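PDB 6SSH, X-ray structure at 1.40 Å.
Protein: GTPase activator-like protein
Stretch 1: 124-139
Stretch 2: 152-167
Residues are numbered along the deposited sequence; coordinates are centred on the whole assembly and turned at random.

Stretch 1 124-139: FNYVYIVITPTPRVPF
Stretch 2 (152-167) EQRFVMVQVMSQPGFP

A strand beginning at Val127 pairs antiparallel with strand 155-162, strand directions 150° apart and axes 4.4 Å apart at closest approach. Register runs from Val127 opposite Ser162 to Pro133 opposite Val156, residue numbers summing to 289; phi/psi lie near -115/120 from Val127 to Thr132, and in the second strand psi rises to about 160 at Phe155, Val156 and Ser162. Hydrogen-bonded and non-hydrogen-bonded pairs alternate, so side chains from Val127 to Thr132 alternate between faces. Before the strand, Asn125 O accepts from Gln163 NE2 at 2.9 Å (Gln163 chi1 and chi2 both m), and Tyr126 O accepts from Gln163 N at 3.0 Å. Gln163 also opens a type II turn, closed by Phe166 N to Gln163 O at 3.0 Å, with Gly165 at phi/psi 88/-5. The turn brings the Phe166 ring (chi1 t, chi2 -89°) to Val127 (t), whose CG2 lies over the ring face, 3.7 Å from its centroid. Tyr128 and Met161 form the first hydrogen-bonded pair, CA atoms 5.2 Å apart: Tyr128 N to Met161 O 2.8 Å, Met161 N to Tyr128 O 2.9 Å; Tyr128 (m) also donates through OH to Asn125 OD1 at 2.6 Å. Ile129 (m, t) shares a face with Val127, Ile131, Val158 and Val160, its CG2 4.0 Å from Val158 CG1. Val130 (t) points to the other face, CG2 4.1 Å from Met161 SD, while Val130 N bonds Gln159 O (2.8 Å) and Val130 O bonds Gln159 N (3.0 Å). Ile131 (m, t) places CG2 3.8 Å from Val156 CG2. Thr132 (m) repeats the rung: Thr132 N to Met157 O 2.8 Å, Met157 N to Thr132 O 2.9 Å. Pairing then loosens: Thr134 N to Phe155 O is a weak bond of 3.3 Å, and a water bridges Thr134 O, Arg136 O and Phe155 N. Arg136 N bonds Thr134 OG1 at 3.1 Å, and Met157 (m, m, m) sets SD over the guanidinium face, 3.5 Å from Arg136 CZ. Finally, Pro138 CD makes a CH-pi contact over the Phe155 ring face (chi1 m, chi2 82°), 3.5 Å from its centroid.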

ATOM      1  N   PHE A 124       6.116  12.341  -6.926  1.00 18.39           N
ATOM      2  CA  PHE A 124       6.915  11.580  -5.937  1.00 18.96           C
ATOM      3  C   PHE A 124       6.609  10.094  -5.929  1.00 20.30           C
ATOM      4  O   PHE A 124       7.332   9.304  -5.288  1.00 25.98           O
ATOM      5  CB  PHE A 124       6.771  12.188  -4.577  1.00 21.30           C
ATOM      6  CG  PHE A 124       7.111  13.653  -4.541  1.00 27.85           C
ATOM      7  CD1 PHE A 124       6.148  14.597  -4.201  1.00 28.72           C
ATOM      8  CD2 PHE A 124       8.373  14.097  -4.933  1.00 28.59           C
ATOM      9  CE1 PHE A 124       6.438  15.944  -4.199  1.00 31.80           C
ATOM     10  CE2 PHE A 124       8.673  15.476  -4.931  1.00 31.62           C
ATOM     11  CZ  PHE A 124       7.691  16.391  -4.569  1.00 34.23           C
ATOM     12  N   ASN A 125       5.685   9.646  -6.753  1.00 15.68           N
ATOM     13  CA  ASN A 125       5.385   8.230  -6.777  1.00 15.19           C
ATOM     14  C   ASN A 125       6.287   7.563  -7.795  1.00 16.40           C
ATOM     15  O   ASN A 125       6.149   7.773  -8.993  1.00 18.16           O
ATOM     16  CB  ASN A 125       3.953   7.924  -7.125  1.00 15.54           C
ATOM     17  CG  ASN A 125       2.939   8.174  -5.981  1.00 13.86           C
ATOM     18  OD1 ASN A 125       1.780   7.808  -6.159  1.00 14.55           O
ATOM     19  ND2 ASN A 125       3.350   8.699  -4.860  1.00 12.63           N
ATOM     20  N   TYR A 126       7.252   6.803  -7.331  1.00 12.86           N
ATOM     21  CA  TYR A 126       8.216   6.174  -8.209  1.00 12.89           C
ATOM     22  C   TYR A 126       7.849   4.739  -8.515  1.00 11.87           C
ATOM     23  O   TYR A 126       8.169   4.306  -9.621  1.00 13.50           O
ATOM     24  CB  TYR A 126       9.589   6.143  -7.549  1.00 13.36           C
ATOM     25  CG  TYR A 126      10.169   7.498  -7.221  1.00 14.43           C
ATOM     26  CD1 TYR A 126       9.754   8.648  -7.865  1.00 15.78           C
ATOM     27  CD2 TYR A 126      11.189   7.600  -6.293  1.00 18.00           C
ATOM     28  CE1 TYR A 126      10.334   9.884  -7.534  1.00 16.26           C
ATOM     29  CE2 TYR A 126      11.742   8.827  -5.935  1.00 20.43           C
ATOM     30  CZ  TYR A 126      11.315   9.951  -6.561  1.00 20.45           C
ATOM     31  OH  TYR A 126      11.905  11.168  -6.225  1.00 25.81           O
ATOM     32  N   VAL A 127       7.255   4.004  -7.593  1.00 12.21           N
ATOM     33  CA  VAL A 127       7.018   2.562  -7.697  1.00 14.20           C
ATOM     34  C   VAL A 127       5.658   2.216  -7.165  1.00 13.01           C
ATOM     35  O   VAL A 127       5.305   2.680  -6.052  1.00 12.22           O
ATOM     36  CB  VAL A 127       8.066   1.766  -6.821  1.00 13.63           C
ATOM     37  CG1 VAL A 127       7.814   0.240  -6.926  1.00 15.72           C
ATOM     38  CG2 VAL A 127       9.507   2.092  -7.256  1.00 17.19           C
ATOM     39  N   TYR A 128       4.923   1.378  -7.893  1.00 12.33           N
ATOM     40  CA  TYR A 128       3.706   0.730  -7.423  1.00 11.87           C
ATOM     41  C   TYR A 128       3.950  -0.782  -7.417  1.00 13.07           C
ATOM     42  O   TYR A 128       4.434  -1.366  -8.406  1.00 13.21           O
ATOM     43  CB  TYR A 128       2.492   1.041  -8.307  1.00 14.06           C
ATOM     44  CG  TYR A 128       2.142   2.512  -8.325  1.00 12.08           C
ATOM     45  CD1 TYR A 128       2.437   3.285  -9.437  1.00 13.89           C
ATOM     46  CD2 TYR A 128       1.601   3.123  -7.188  1.00 13.39           C
ATOM     47  CE1 TYR A 128       2.143   4.603  -9.489  1.00 17.03           C
ATOM     48  CE2 TYR A 128       1.314   4.476  -7.226  1.00 11.93           C
ATOM     49  CZ  TYR A 128       1.616   5.188  -8.349  1.00 14.24           C
ATOM     50  OH  TYR A 128       1.350   6.577  -8.443  1.00 17.40           O
ATOM     51  N   ILE A 129       3.648  -1.423  -6.312  1.00 12.27           N
ATOM     52  CA  ILE A 129       3.656  -2.881  -6.148  1.00 11.04           C
ATOM     53  C   ILE A 129       2.235  -3.321  -6.267  1.00 12.20           C
ATOM     54  O   ILE A 129       1.425  -3.030  -5.356  1.00 11.92           O
ATOM     55  CB  ILE A 129       4.270  -3.317  -4.841  1.00 11.92           C
ATOM     56  CG1 ILE A 129       5.721  -2.882  -4.763  1.00 13.98           C
ATOM     57  CG2 ILE A 129       4.146  -4.836  -4.650  1.00 14.10           C
ATOM     58  CD1 ILE A 129       6.283  -2.842  -3.412  1.00 13.29           C
ATOM     59  N   VAL A 130       1.822  -3.871  -7.398  1.00 12.50           N
ATOM     60  CA  VAL A 130       0.419  -4.109  -7.722  1.00 12.98           C
ATOM     61  C   VAL A 130       0.050  -5.563  -7.471  1.00 13.00           C
ATOM     62  O   VAL A 130       0.681  -6.477  -8.051  1.00 14.13           O
ATOM     63  CB  VAL A 130       0.098  -3.721  -9.135  1.00 15.16           C
ATOM     64  CG1 VAL A 130      -1.350  -3.877  -9.372  1.00 16.15           C
ATOM     65  CG2 VAL A 130       0.567  -2.305  -9.456  1.00 15.33           C
ATOM     66  N   ILE A 131      -0.914  -5.829  -6.623  1.00 13.09           N
ATOM     67  CA  ILE A 131      -1.418  -7.150  -6.229  1.00 12.07           C
ATOM     68  C   ILE A 131      -2.742  -7.325  -6.930  1.00 13.21           C
ATOM     69  O   ILE A 131      -3.650  -6.535  -6.708  1.00 13.73           O
ATOM     70  CB  ILE A 131      -1.631  -7.264  -4.720  1.00 12.94           C
ATOM     71  CG1 ILE A 131      -0.323  -7.065  -3.979  1.00 13.06           C
ATOM     72  CG2 ILE A 131      -2.309  -8.591  -4.361  1.00 13.85           C
ATOM     73  CD1 ILE A 131      -0.449  -6.765  -2.479  1.00 12.62           C
ATOM     74  N   THR A 132      -2.916  -8.341  -7.749  1.00 14.29           N
ATOM     75  CA  THR A 132      -4.170  -8.587  -8.441  1.00 13.99           C
ATOM     76  C   THR A 132      -4.584 -10.021  -8.179  1.00 15.27           C
ATOM     77  O   THR A 132      -3.902 -10.940  -8.676  1.00 15.72           O
ATOM     78  CB  THR A 132      -4.014  -8.374  -9.946  1.00 18.15           C
ATOM     79  OG1 THR A 132      -3.434  -7.088 -10.187  1.00 18.83           O
ATOM     80  CG2 THR A 132      -5.330  -8.412 -10.647  1.00 17.42           C
ATOM     81  N   PRO A 133      -5.673 -10.270  -7.465  1.00 15.32           N
ATOM     82  CA  PRO A 133      -6.149 -11.646  -7.262  1.00 17.53           C
ATOM     83  C   PRO A 133      -6.374 -12.355  -8.591  1.00 16.81           C
ATOM     84  O   PRO A 133      -6.786 -11.795  -9.594  1.00 18.68           O
ATOM     85  CB  PRO A 133      -7.438 -11.471  -6.526  1.00 22.88           C
ATOM     86  CG  PRO A 133      -7.193 -10.171  -5.718  1.00 18.97           C
ATOM     87  CD  PRO A 133      -6.468  -9.288  -6.684  1.00 15.16           C
ATOM     88  N   THR A 134      -6.065 -13.661  -8.616  1.00 16.53           N
ATOM     89  CA  THR A 134      -6.250 -14.521  -9.777  1.00 17.10           C
ATOM     90  C   THR A 134      -6.877 -15.822  -9.340  1.00 18.36           C
ATOM     91  O   THR A 134      -6.558 -16.319  -8.253  1.00 19.08           O
ATOM     92  CB  THR A 134      -4.948 -14.755 -10.471  1.00 17.51           C
ATOM     93  OG1 THR A 134      -5.179 -15.598 -11.609  1.00 19.78           O
ATOM     94  CG2 THR A 134      -3.969 -15.475  -9.571  1.00 19.93           C
ATOM     95  N   PRO A 135      -7.705 -16.416 -10.211  1.00 19.15           N
ATOM     96  CA  PRO A 135      -8.170 -17.787  -9.957  1.00 19.05           C
ATOM     97  C   PRO A 135      -7.107 -18.864 -10.226  1.00 19.82           C
ATOM     98  O   PRO A 135      -7.301 -20.016  -9.826  1.00 21.68           O
ATOM     99  CB  PRO A 135      -9.339 -17.932 -10.951  1.00 24.14           C
ATOM    100  CG  PRO A 135      -8.866 -17.095 -12.127  1.00 23.39           C
ATOM    101  CD  PRO A 135      -8.204 -15.890 -11.500  1.00 20.46           C
ATOM    102  N   ARG A 136      -6.044 -18.490 -10.917  1.00 19.34           N
ATOM    103  CA  ARG A 136      -5.020 -19.454 -11.306  1.00 19.82           C
ATOM    104  C   ARG A 136      -4.356 -20.097 -10.074  1.00 18.82           C
ATOM    105  O   ARG A 136      -4.124 -19.449  -9.046  1.00 17.93           O
ATOM    106  CB  ARG A 136      -3.965 -18.687 -12.115  1.00 25.03           C
ATOM    107  CG  ARG A 136      -2.907 -19.381 -12.955  1.00 35.99           C
ATOM    108  CD  ARG A 136      -1.924 -18.248 -13.442  1.00 42.55           C
ATOM    109  NE  ARG A 136      -2.563 -16.912 -13.524  1.00 50.73           N
ATOM    110  CZ  ARG A 136      -2.021 -15.848 -14.110  1.00 48.19           C
ATOM    111  NH1 ARG A 136      -0.816 -15.932 -14.672  1.00 46.15           N
ATOM    112  NH2 ARG A 136      -2.693 -14.709 -14.142  1.00 43.57           N
ATOM    113  N   VAL A 137      -4.002 -21.367 -10.260  1.00 19.70           N
ATOM    114  CA  VAL A 137      -3.156 -22.091  -9.329  1.00 19.66           C
ATOM    115  C   VAL A 137      -1.963 -22.569 -10.190  1.00 20.03           C
ATOM    116  O   VAL A 137      -2.159 -23.047 -11.293  1.00 20.86           O
ATOM    117  CB  VAL A 137      -3.924 -23.265  -8.755  1.00 21.08           C
ATOM    118  CG1 VAL A 137      -2.984 -24.220  -7.930  1.00 24.22           C
ATOM    119  CG2 VAL A 137      -5.077 -22.721  -7.902  1.00 21.04           C
ATOM    120  N   PRO A 138      -0.724 -22.403  -9.698  1.00 19.47           N
ATOM    121  CA  PRO A 138       0.434 -22.890 -10.482  1.00 20.55           C
ATOM    122  C   PRO A 138       0.228 -24.314 -10.893  1.00 22.84           C
ATOM    123  O   PRO A 138      -0.175 -25.178 -10.119  1.00 24.05           O
ATOM    124  CB  PRO A 138       1.611 -22.713  -9.493  1.00 22.94           C
ATOM    125  CG  PRO A 138       1.187 -21.787  -8.499  1.00 23.95           C
ATOM    126  CD  PRO A 138      -0.318 -21.842  -8.397  1.00 21.70           C
ATOM    127  N   PHE A 139       0.447 -24.632 -12.182  1.00 21.96           N
ATOM    128  CA  PHE A 139      -0.048 -25.869 -12.724  1.00 23.28           C
ATOM    129  C   PHE A 139       0.591 -27.087 -12.030  1.00 23.91           C
ATOM    130  O   PHE A 139      -0.035 -28.120 -11.867  1.00 25.91           O
ATOM    131  CB  PHE A 139       0.187 -26.007 -14.257  1.00 24.06           C
ATOM    132  CG  PHE A 139      -0.531 -27.183 -14.838  1.00 25.47           C
ATOM    133  CD1 PHE A 139      -1.904 -27.162 -15.018  1.00 25.87           C
ATOM    134  CD2 PHE A 139       0.160 -28.370 -15.225  1.00 26.56           C
ATOM    135  CE1 PHE A 139      -2.583 -28.228 -15.504  1.00 27.26           C
ATOM    136  CE2 PHE A 139      -0.519 -29.445 -15.709  1.00 27.93           C
ATOM    137  CZ  PHE A 139      -1.900 -29.383 -15.879  1.00 28.37           C
ATOM    138  N   GLU A 152      -2.438 -21.285   1.273  1.00 26.33           N
ATOM    139  CA  GLU A 152      -1.432 -21.826   0.354  1.00 27.35           C
ATOM    140  C   GLU A 152      -2.055 -22.268  -0.976  1.00 30.50           C
ATOM    141  O   GLU A 152      -1.344 -22.619  -1.915  1.00 34.49           O
ATOM    142  CB  GLU A 152      -0.691 -23.026   0.986  1.00 32.84           C
ATOM    143  CG  GLU A 152       0.187 -22.609   2.143  1.00 39.76           C
ATOM    144  CD  GLU A 152       0.816 -23.797   2.847  1.00 46.80           C
ATOM    145  OE1 GLU A 152       0.070 -24.700   3.284  1.00 51.86           O
ATOM    146  OE2 GLU A 152       2.054 -23.827   2.953  1.00 48.38           O
ATOM    147  N   GLN A 153      -3.379 -22.273  -1.033  1.00 26.94           N
ATOM    148  CA  GLN A 153      -4.106 -22.782  -2.191  1.00 29.63           C
ATOM    149  C   GLN A 153      -4.756 -21.667  -3.015  1.00 26.36           C
ATOM    150  O   GLN A 153      -5.357 -21.954  -4.064  1.00 27.88           O
ATOM    151  CB  GLN A 153      -5.208 -23.739  -1.716  1.00 36.02           C
ATOM    152  CG  GLN A 153      -4.712 -25.020  -1.040  1.00 47.38           C
ATOM    153  CD  GLN A 153      -5.855 -25.987  -0.688  1.00 54.78           C
ATOM    154  OE1 GLN A 153      -7.037 -25.699  -0.925  1.00 57.65           O
ATOM    155  NE2 GLN A 153      -5.500 -27.130  -0.107  1.00 55.57           N
ATOM    156  N   ARG A 154      -4.614 -20.417  -2.578  1.00 21.95           N
ATOM    157  CA  ARG A 154      -5.176 -19.272  -3.286  1.00 22.50           C
ATOM    158  C   ARG A 154      -4.088 -18.283  -3.592  1.00 19.84           C
ATOM    159  O   ARG A 154      -3.237 -18.058  -2.758  1.00 18.60           O
ATOM    160  CB  ARG A 154      -6.308 -18.690  -2.468  1.00 30.83           C
ATOM    161  CG  ARG A 154      -7.355 -19.801  -2.291  1.00 34.82           C
ATOM    162  CD  ARG A 154      -8.709 -19.281  -1.955  1.00 41.24           C
ATOM    163  NE  ARG A 154      -8.645 -18.631  -0.675  1.00 37.15           N
ATOM    164  CZ  ARG A 154      -8.889 -17.344  -0.462  1.00 32.39           C
ATOM    165  NH1 ARG A 154      -9.324 -16.562  -1.439  1.00 31.87           N
ATOM    166  NH2 ARG A 154      -8.783 -16.885   0.766  1.00 32.40           N
ATOM    167  N   PHE A 155      -4.144 -17.632  -4.757  1.00 16.59           N
ATOM    168  CA  PHE A 155      -3.012 -16.904  -5.290  1.00 14.98           C
ATOM    169  C   PHE A 155      -3.370 -15.533  -5.784  1.00 15.94           C
ATOM    170  O   PHE A 155      -4.569 -15.260  -6.093  1.00 16.97           O
ATOM    171  CB  PHE A 155      -2.341 -17.712  -6.407  1.00 15.88           C
ATOM    172  CG  PHE A 155      -1.800 -19.038  -5.940  1.00 16.45           C
ATOM    173  CD1 PHE A 155      -2.621 -20.145  -5.808  1.00 18.02           C
ATOM    174  CD2 PHE A 155      -0.444 -19.148  -5.619  1.00 16.63           C
ATOM    175  CE1 PHE A 155      -2.133 -21.354  -5.314  1.00 18.16           C
ATOM    176  CE2 PHE A 155       0.060 -20.358  -5.134  1.00 16.96           C
ATOM    177  CZ  PHE A 155      -0.782 -21.445  -4.983  1.00 19.34           C
ATOM    178  N   VAL A 156      -2.348 -14.692  -5.878  1.00 13.58           N
ATOM    179  CA  VAL A 156      -2.454 -13.379  -6.526  1.00 15.32           C
ATOM    180  C   VAL A 156      -1.284 -13.241  -7.502  1.00 15.80           C
ATOM    181  O   VAL A 156      -0.295 -13.967  -7.440  1.00 15.07           O
ATOM    182  CB  VAL A 156      -2.407 -12.220  -5.524  1.00 15.11           C
ATOM    183  CG1 VAL A 156      -3.541 -12.350  -4.495  1.00 17.89           C
ATOM    184  CG2 VAL A 156      -1.085 -12.164  -4.826  1.00 14.20           C
ATOM    185  N   MET A 157      -1.405 -12.312  -8.430  1.00 13.67           N
ATOM    186  CA  MET A 157      -0.335 -11.825  -9.242  1.00 13.98           C
ATOM    187  C   MET A 157       0.267 -10.612  -8.627  1.00 13.99           C
ATOM    188  O   MET A 157      -0.472  -9.755  -8.124  1.00 15.11           O
ATOM    189  CB  MET A 157      -0.827 -11.528 -10.644  1.00 15.87           C
ATOM    190  CG  MET A 157      -1.456 -12.742 -11.338  1.00 18.37           C
ATOM    191  SD  MET A 157      -0.469 -14.270 -11.370  1.00 21.90           S
ATOM    192  CE  MET A 157       0.951 -13.616 -12.196  1.00 23.57           C
ATOM    193  N   VAL A 158       1.583 -10.511  -8.627  1.00 15.35           N
ATOM    194  CA  VAL A 158       2.293  -9.350  -8.107  1.00 14.72           C
ATOM    195  C   VAL A 158       3.155  -8.794  -9.208  1.00 17.36           C
ATOM    196  O   VAL A 158       3.917  -9.564  -9.825  1.00 16.86           O
ATOM    197  CB  VAL A 158       3.201  -9.674  -6.871  1.00 16.57           C
ATOM    198  CG1 VAL A 158       3.893  -8.401  -6.419  1.00 17.06           C
ATOM    199  CG2 VAL A 158       2.394 -10.274  -5.759  1.00 14.62           C
ATOM    200  N   GLN A 159       3.013  -7.521  -9.528  1.00 16.57           N
ATOM    201  CA  GLN A 159       3.751  -6.842 -10.585  1.00 20.20           C
ATOM    202  C   GLN A 159       4.283  -5.519 -10.080  1.00 15.89           C
ATOM    203  O   GLN A 159       3.575  -4.761  -9.369  1.00 18.10           O
ATOM    204  CB  GLN A 159       2.836  -6.596 -11.771  1.00 25.46           C
ATOM    205  CG  GLN A 159       3.478  -5.881 -12.968  1.00 33.04           C
ATOM    206  CD  GLN A 159       2.536  -5.789 -14.192  1.00 34.82           C
ATOM    207  OE1 GLN A 159       1.465  -6.393 -14.223  1.00 36.18           O
ATOM    208  NE2 GLN A 159       2.941  -5.009 -15.187  1.00 41.08           N
ATOM    209  N   VAL A 160       5.510  -5.191 -10.384  1.00 18.19           N
ATOM    210  CA  VAL A 160       6.067  -3.908  -9.999  1.00 15.97           C
ATOM    211  C   VAL A 160       5.970  -3.015 -11.216  1.00 18.88           C
ATOM    212  O   VAL A 160       6.354  -3.425 -12.361  1.00 21.14           O
ATOM    213  CB  VAL A 160       7.493  -4.038  -9.469  1.00 18.43           C
ATOM    214  CG1 VAL A 160       8.153  -2.674  -9.166  1.00 23.38           C
ATOM    215  CG2 VAL A 160       7.548  -4.927  -8.301  1.00 20.18           C
ATOM    216  N   MET A 161       5.471  -1.794 -11.027  1.00 16.41           N
ATOM    217  CA  MET A 161       5.364  -0.793 -12.085  1.00 16.81           C
ATOM    218  C   MET A 161       6.099   0.428 -11.625  1.00 18.62           C
ATOM    219  O   MET A 161       5.827   0.913 -10.539  1.00 18.12           O
ATOM    220  CB  MET A 161       3.920  -0.433 -12.397  1.00 18.14           C
ATOM    221  CG  MET A 161       3.133  -1.572 -12.954  1.00 24.58           C
ATOM    222  SD  MET A 161       1.447  -1.127 -13.311  1.00 28.59           S
ATOM    223  CE  MET A 161       1.585   0.344 -14.296  1.00 38.18           C
ATOM    224  N   SER A 162       7.069   0.915 -12.367  1.00 17.31           N
ATOM    225  CA  SER A 162       7.863   2.053 -11.897  1.00 18.12           C
ATOM    226  C   SER A 162       8.100   3.063 -12.980  1.00 18.20           C
ATOM    227  O   SER A 162       7.911   2.781 -14.192  1.00 20.68           O
ATOM    228  CB  SER A 162       9.203   1.585 -11.346  1.00 17.07           C
ATOM    229  OG  SER A 162       9.974   0.938 -12.358  1.00 20.59           O
ATOM    230  N   GLN A 163       8.527   4.257 -12.575  1.00 16.66           N
ATOM    231  CA  GLN A 163       8.871   5.289 -13.558  1.00 19.41           C
ATOM    232  C   GLN A 163       9.902   4.793 -14.571  1.00 17.70           C
ATOM    233  O   GLN A 163      10.723   3.922 -14.287  1.00 19.48           O
ATOM    234  CB  GLN A 163       9.487   6.480 -12.842  1.00 19.93           C
ATOM    235  CG  GLN A 163       8.602   7.156 -11.879  1.00 22.08           C
ATOM    236  CD  GLN A 163       7.576   7.954 -12.539  1.00 28.77           C
ATOM    237  OE1 GLN A 163       7.613   8.153 -13.748  1.00 30.65           O
ATOM    238  NE2 GLN A 163       6.641   8.471 -11.749  1.00 26.94           N
ATOM    239  N   PRO A 164       9.941   5.384 -15.777  1.00 20.02           N
ATOM    240  CA  PRO A 164      10.993   5.005 -16.720  1.00 19.68           C
ATOM    241  C   PRO A 164      12.390   5.302 -16.171  1.00 20.50           C
ATOM    242  O   PRO A 164      12.560   6.364 -15.572  1.00 23.24           O
ATOM    243  CB  PRO A 164      10.728   5.899 -17.932  1.00 23.70           C
ATOM    244  CG  PRO A 164       9.278   6.282 -17.806  1.00 23.54           C
ATOM    245  CD  PRO A 164       8.960   6.317 -16.346  1.00 22.44           C
ATOM    246  N   GLY A 165      13.290   4.349 -16.292  1.00 22.57           N
ATOM    247  CA  GLY A 165      14.653   4.504 -15.794  1.00 24.57           C
ATOM    248  C   GLY A 165      14.784   4.086 -14.325  1.00 22.15           C
ATOM    249  O   GLY A 165      15.927   4.011 -13.833  1.00 24.02           O
ATOM    250  N   PHE A 166      13.693   3.733 -13.650  1.00 20.66           N
ATOM    251  CA  PHE A 166      13.773   3.321 -12.255  1.00 18.73           C
ATOM    252  C   PHE A 166      14.337   1.911 -12.219  1.00 21.99           C
ATOM    253  O   PHE A 166      13.992   1.068 -13.044  1.00 20.99           O
ATOM    254  CB  PHE A 166      12.402   3.389 -11.566  1.00 17.39           C
ATOM    255  CG  PHE A 166      12.506   3.290 -10.081  1.00 16.11           C
ATOM    256  CD1 PHE A 166      12.486   2.063  -9.481  1.00 15.93           C
ATOM    257  CD2 PHE A 166      12.707   4.413  -9.322  1.00 15.46           C
ATOM    258  CE1 PHE A 166      12.671   1.938  -8.101  1.00 16.50           C
ATOM    259  CE2 PHE A 166      12.867   4.305  -7.955  1.00 15.62           C
ATOM    260  CZ  PHE A 166      12.827   3.119  -7.342  1.00 16.77           C
ATOM    261  N   PRO A 167      15.191   1.609 -11.232  1.00 19.84           N
ATOM    262  CA  PRO A 167      15.739   0.238 -11.205  1.00 20.36           C
ATOM    263  C   PRO A 167      14.676  -0.888 -11.189  1.00 18.76           C
ATOM    264  O   PRO A 167      13.668  -0.848 -10.457  1.00 19.68           O
ATOM    265  CB  PRO A 167      16.514   0.183  -9.870  1.00 23.95           C
ATOM    266  CG  PRO A 167      16.565   1.550  -9.325  1.00 29.02           C
ATOM    267  CD  PRO A 167      15.775   2.488 -10.199  1.00 19.06           C
TER
HETATM  268  O   HOH W   1      -5.800 -18.545  -6.981  1.00 20.28           O